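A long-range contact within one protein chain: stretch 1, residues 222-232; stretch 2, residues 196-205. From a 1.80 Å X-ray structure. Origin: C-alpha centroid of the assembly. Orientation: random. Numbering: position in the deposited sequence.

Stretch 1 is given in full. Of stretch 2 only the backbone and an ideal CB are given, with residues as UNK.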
# COMPACT_ATOMS: atom_id res chain seq x y z
N LYS B 222 -13.56 -3.96 -27.61
CA LYS B 222 -13.80 -2.54 -27.41
C LYS B 222 -12.48 -1.81 -27.19
O LYS B 222 -12.29 -0.69 -27.68
CB LYS B 222 -14.71 -2.29 -26.20
CG LYS B 222 -16.17 -2.65 -26.44
CD LYS B 222 -17.03 -2.27 -25.25
CE LYS B 222 -18.50 -2.58 -25.51
NZ LYS B 222 -19.04 -1.81 -26.66
N ALA B 223 -11.57 -2.44 -26.46
CA ALA B 223 -10.26 -1.86 -26.20
C ALA B 223 -9.50 -1.78 -27.51
O ALA B 223 -8.85 -0.78 -27.81
CB ALA B 223 -9.50 -2.71 -25.19
N VAL B 224 -9.58 -2.85 -28.30
CA VAL B 224 -8.90 -2.90 -29.59
C VAL B 224 -9.42 -1.81 -30.52
O VAL B 224 -8.65 -1.18 -31.24
CB VAL B 224 -9.08 -4.28 -30.28
CG1 VAL B 224 -8.51 -4.24 -31.69
CG2 VAL B 224 -8.36 -5.35 -29.46
N GLU B 225 -10.73 -1.57 -30.49
CA GLU B 225 -11.31 -0.54 -31.34
C GLU B 225 -10.73 0.83 -31.00
O GLU B 225 -10.45 1.63 -31.89
CB GLU B 225 -12.84 -0.49 -31.17
CG GLU B 225 -13.54 -1.79 -31.51
CD GLU B 225 -15.05 -1.68 -31.37
OE1 GLU B 225 -15.72 -2.74 -31.30
OE2 GLU B 225 -15.57 -0.54 -31.35
N MET B 226 -10.54 1.10 -29.70
CA MET B 226 -9.99 2.39 -29.29
C MET B 226 -8.55 2.53 -29.76
O MET B 226 -8.16 3.58 -30.25
CB MET B 226 -10.05 2.56 -27.76
CG MET B 226 -9.47 3.91 -27.28
SD MET B 226 -9.62 4.28 -25.49
CE MET B 226 -11.31 4.97 -25.46
N LEU B 227 -7.76 1.47 -29.59
CA LEU B 227 -6.36 1.51 -30.00
C LEU B 227 -6.24 1.77 -31.49
O LEU B 227 -5.43 2.59 -31.93
CB LEU B 227 -5.65 0.19 -29.67
CG LEU B 227 -4.18 0.12 -30.08
CD1 LEU B 227 -3.35 1.07 -29.21
CD2 LEU B 227 -3.66 -1.30 -29.95
N GLU B 228 -7.04 1.06 -32.29
CA GLU B 228 -6.97 1.24 -33.73
C GLU B 228 -7.41 2.64 -34.16
O GLU B 228 -6.79 3.25 -35.02
CB GLU B 228 -7.82 0.17 -34.42
CG GLU B 228 -7.43 -1.24 -33.99
CD GLU B 228 -8.02 -2.32 -34.86
OE1 GLU B 228 -9.22 -2.23 -35.19
OE2 GLU B 228 -7.28 -3.27 -35.21
N ALA B 229 -8.47 3.15 -33.54
CA ALA B 229 -8.97 4.48 -33.85
C ALA B 229 -7.89 5.52 -33.54
O ALA B 229 -7.64 6.43 -34.32
CB ALA B 229 -10.24 4.78 -33.06
N LEU B 230 -7.25 5.37 -32.38
CA LEU B 230 -6.20 6.30 -31.98
C LEU B 230 -5.03 6.24 -32.96
O LEU B 230 -4.51 7.27 -33.39
CB LEU B 230 -5.70 5.97 -30.57
CG LEU B 230 -6.66 6.29 -29.41
CD1 LEU B 230 -6.14 5.68 -28.11
CD2 LEU B 230 -6.79 7.80 -29.27
N ARG B 231 -4.61 5.03 -33.30
CA ARG B 231 -3.49 4.85 -34.22
C ARG B 231 -3.80 5.41 -35.61
O ARG B 231 -2.91 5.90 -36.29
CB ARG B 231 -3.13 3.37 -34.33
CG ARG B 231 -2.35 2.83 -33.14
CD ARG B 231 -2.13 1.33 -33.27
NE ARG B 231 -1.16 0.82 -32.30
CZ ARG B 231 -0.85 -0.47 -32.19
NH1 ARG B 231 -1.42 -1.36 -32.97
NH2 ARG B 231 0.05 -0.86 -31.30
N ASN B 232 -5.06 5.34 -36.03
CA ASN B 232 -5.45 5.84 -37.34
C ASN B 232 -5.79 7.33 -37.30
O ASN B 232 -6.11 7.92 -38.34
CB ASN B 232 -6.67 5.08 -37.88
CG ASN B 232 -6.38 3.62 -38.11
OD1 ASN B 232 -5.28 3.25 -38.50
ND2 ASN B 232 -7.38 2.78 -37.89
N UNK B 196 -6.08 3.55 -18.09
CA UNK B 196 -7.03 2.95 -19.02
C UNK B 196 -7.81 3.82 -20.00
O UNK B 196 -7.52 5.00 -20.19
CB UNK B 196 -8.06 2.19 -18.18
N UNK B 197 -8.80 3.20 -20.63
CA UNK B 197 -9.61 3.83 -21.66
C UNK B 197 -10.22 5.21 -21.42
O UNK B 197 -10.32 6.00 -22.35
CB UNK B 197 -10.76 2.87 -21.98
N UNK B 198 -10.63 5.52 -20.19
CA UNK B 198 -11.21 6.83 -19.94
C UNK B 198 -10.18 7.93 -20.22
O UNK B 198 -10.51 9.00 -20.72
CB UNK B 198 -11.72 6.92 -18.50
N UNK B 199 -8.93 7.64 -19.90
CA UNK B 199 -7.87 8.62 -20.09
C UNK B 199 -6.98 8.46 -21.32
O UNK B 199 -6.28 9.39 -21.70
CB UNK B 199 -6.97 8.60 -18.85
N UNK B 200 -7.03 7.29 -21.94
CA UNK B 200 -6.21 7.00 -23.11
C UNK B 200 -6.23 8.03 -24.24
O UNK B 200 -5.18 8.38 -24.77
CB UNK B 200 -6.65 5.65 -23.68
N UNK B 201 -7.42 8.53 -24.64
CA UNK B 201 -7.43 9.52 -25.72
C UNK B 201 -6.63 10.78 -25.41
O UNK B 201 -5.92 11.32 -26.26
CB UNK B 201 -8.87 9.91 -26.04
N UNK B 202 -6.76 11.25 -24.18
CA UNK B 202 -6.06 12.46 -23.74
C UNK B 202 -4.56 12.23 -23.63
O UNK B 202 -3.76 13.06 -24.07
CB UNK B 202 -6.61 12.93 -22.39
N UNK B 203 -4.16 11.10 -23.05
CA UNK B 203 -2.75 10.77 -22.94
C UNK B 203 -2.15 10.57 -24.33
O UNK B 203 -1.03 10.98 -24.60
CB UNK B 203 -2.55 9.52 -22.08
N UNK B 204 -2.92 9.94 -25.22
CA UNK B 204 -2.43 9.68 -26.58
C UNK B 204 -2.06 10.97 -27.29
O UNK B 204 -0.99 11.07 -27.89
CB UNK B 204 -3.48 8.92 -27.39
N UNK B 205 -2.94 11.96 -27.21
CA UNK B 205 -2.70 13.26 -27.82
C UNK B 205 -1.45 13.91 -27.24
O UNK B 205 -0.71 14.61 -27.94
CB UNK B 205 -3.91 14.17 -27.62

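Stretch 1 is a helix offering Ala223, Met226, Leu227, Leu230 and Arg231 along one side; stretch 2 is helical over 200-205 and runs roughly alongside it, the two N-to-C directions 27° apart.

Position 196 has a positive phi of 65°, which glycine tolerates best, and nothing of stretch 1 lies within 5.5 Å of its ideal CB. The residue is Ala196, and it makes no contact.

Position 197 points toward stretch 1, its ideal CB 4.0 Å from Met226 SD, with Ala223 beyond. An apolar chain of medium length would suit, as would a longer one that passes the sulfur and carries its polar end onward. The residue is Glu197. Its CG packs 3.7 Å from Met226 SD, and OE2 arrives 3.4 Å from Ala223 CB; that oxygen is hydrogen-bonded elsewhere in the structure. Met226 CE also sits 3.4 Å from the backbone O of Glu197.

Positions 198 and 199 point away; stretch 1 sets no preference, so polar, charged or large residues all fit this contact. They are Lys198 and Trp199.

Position 200 aims its CB at Met226, 3.7 Å from SD on the ideal geometry. With the sulfur already at contact distance, a small residue fits most simply. Ala200 does so, its deposited CB 3.8 Å from Met226 SD.

Position 201 points sideways, its ideal CB 4.4 Å from Leu230 CD2. Phi is -60° and the backbone N makes no hydrogen bond within the stretch, so proline is admitted as well as compact aliphatics. Pro201 rests its CG 3.9 Å from Met226 CE.

Position 202 points away and 203 is out of reach, so stretch 1 leaves the choice open, from polar to aromatic; Phe202 and Phe203 leave it untouched.

Position 204 points toward stretch 1, ideal CB 4.0 Å from Leu230 CD2, with Leu227, Leu230 and Arg231 bordering the space ahead. A large apolar chain, leucine, methionine or an aromatic, would suit; one with a donor could also exploit the carbonyl of Leu230. Trp204 covers all three. Leu230 CB lies over one ring face, 3.8 Å from the centroid of the five-membered ring, a CH-pi contact; CZ3 reaches Leu227 CD1 at 3.9 Å and CZ2 reaches Arg231 CG at 3.8 Å. Rather than bonding directly to the carbonyl, NE1 donates to a water at 2.9 Å, which in turn lies 3.2 Å from Leu230 O, within hydrogen-bonding geometry.

Position 205 turns sideways into space free of stretch 1, where polar residues serve well. It is His205, whose end leads away.

Stretch 2 196-205: AEKWAPFFWH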
# COMPACT_ATOMS: atom_id res chain seq x y z
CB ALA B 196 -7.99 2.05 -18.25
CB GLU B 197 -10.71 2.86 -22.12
CG GLU B 197 -10.15 1.65 -22.88
CD GLU B 197 -9.86 0.45 -22.00
OE1 GLU B 197 -9.66 0.62 -20.78
OE2 GLU B 197 -9.82 -0.68 -22.54
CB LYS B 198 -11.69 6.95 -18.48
CG LYS B 198 -12.20 8.35 -18.12
CD LYS B 198 -12.77 8.41 -16.71
CE LYS B 198 -13.21 9.83 -16.35
NZ LYS B 198 -13.70 9.93 -14.95
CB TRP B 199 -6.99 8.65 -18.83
CG TRP B 199 -7.73 9.15 -17.63
CD1 TRP B 199 -8.46 8.41 -16.74
CD2 TRP B 199 -7.88 10.52 -17.23
NE1 TRP B 199 -9.05 9.24 -15.81
CE2 TRP B 199 -8.72 10.53 -16.10
CE3 TRP B 199 -7.39 11.73 -17.73
CZ2 TRP B 199 -9.08 11.72 -15.45
CZ3 TRP B 199 -7.75 12.91 -17.09
CH2 TRP B 199 -8.59 12.90 -15.96
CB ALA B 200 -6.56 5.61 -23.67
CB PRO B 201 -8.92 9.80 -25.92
CG PRO B 201 -9.58 8.51 -25.49
CD PRO B 201 -8.79 8.14 -24.25
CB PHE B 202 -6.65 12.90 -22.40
CG PHE B 202 -8.15 13.06 -22.43
CD1 PHE B 202 -8.73 14.19 -22.99
CD2 PHE B 202 -8.98 12.04 -21.95
CE1 PHE B 202 -10.12 14.32 -23.07
CE2 PHE B 202 -10.37 12.16 -22.03
CZ PHE B 202 -10.94 13.30 -22.59
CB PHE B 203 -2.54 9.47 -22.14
CG PHE B 203 -2.49 9.66 -20.66
CD1 PHE B 203 -3.59 10.17 -19.97
CD2 PHE B 203 -1.35 9.31 -19.94
CE1 PHE B 203 -3.56 10.32 -18.58
CE2 PHE B 203 -1.30 9.46 -18.55
CZ PHE B 203 -2.40 9.97 -17.87
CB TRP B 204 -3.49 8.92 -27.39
CG TRP B 204 -2.94 8.29 -28.64
CD1 TRP B 204 -2.75 8.89 -29.85
CD2 TRP B 204 -2.49 6.94 -28.78
NE1 TRP B 204 -2.20 7.99 -30.74
CE2 TRP B 204 -2.03 6.79 -30.11
CE3 TRP B 204 -2.42 5.84 -27.91
CZ2 TRP B 204 -1.51 5.58 -30.59
CZ3 TRP B 204 -1.91 4.64 -28.39
CH2 TRP B 204 -1.46 4.52 -29.72
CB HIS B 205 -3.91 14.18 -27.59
CG HIS B 205 -3.66 15.61 -27.96
ND1 HIS B 205 -3.51 16.03 -29.26
CD2 HIS B 205 -3.51 16.72 -27.19
CE1 HIS B 205 -3.28 17.33 -29.28
NE2 HIS B 205 -3.27 17.77 -28.04
O HOH W 1 -1.51 8.37 -33.48
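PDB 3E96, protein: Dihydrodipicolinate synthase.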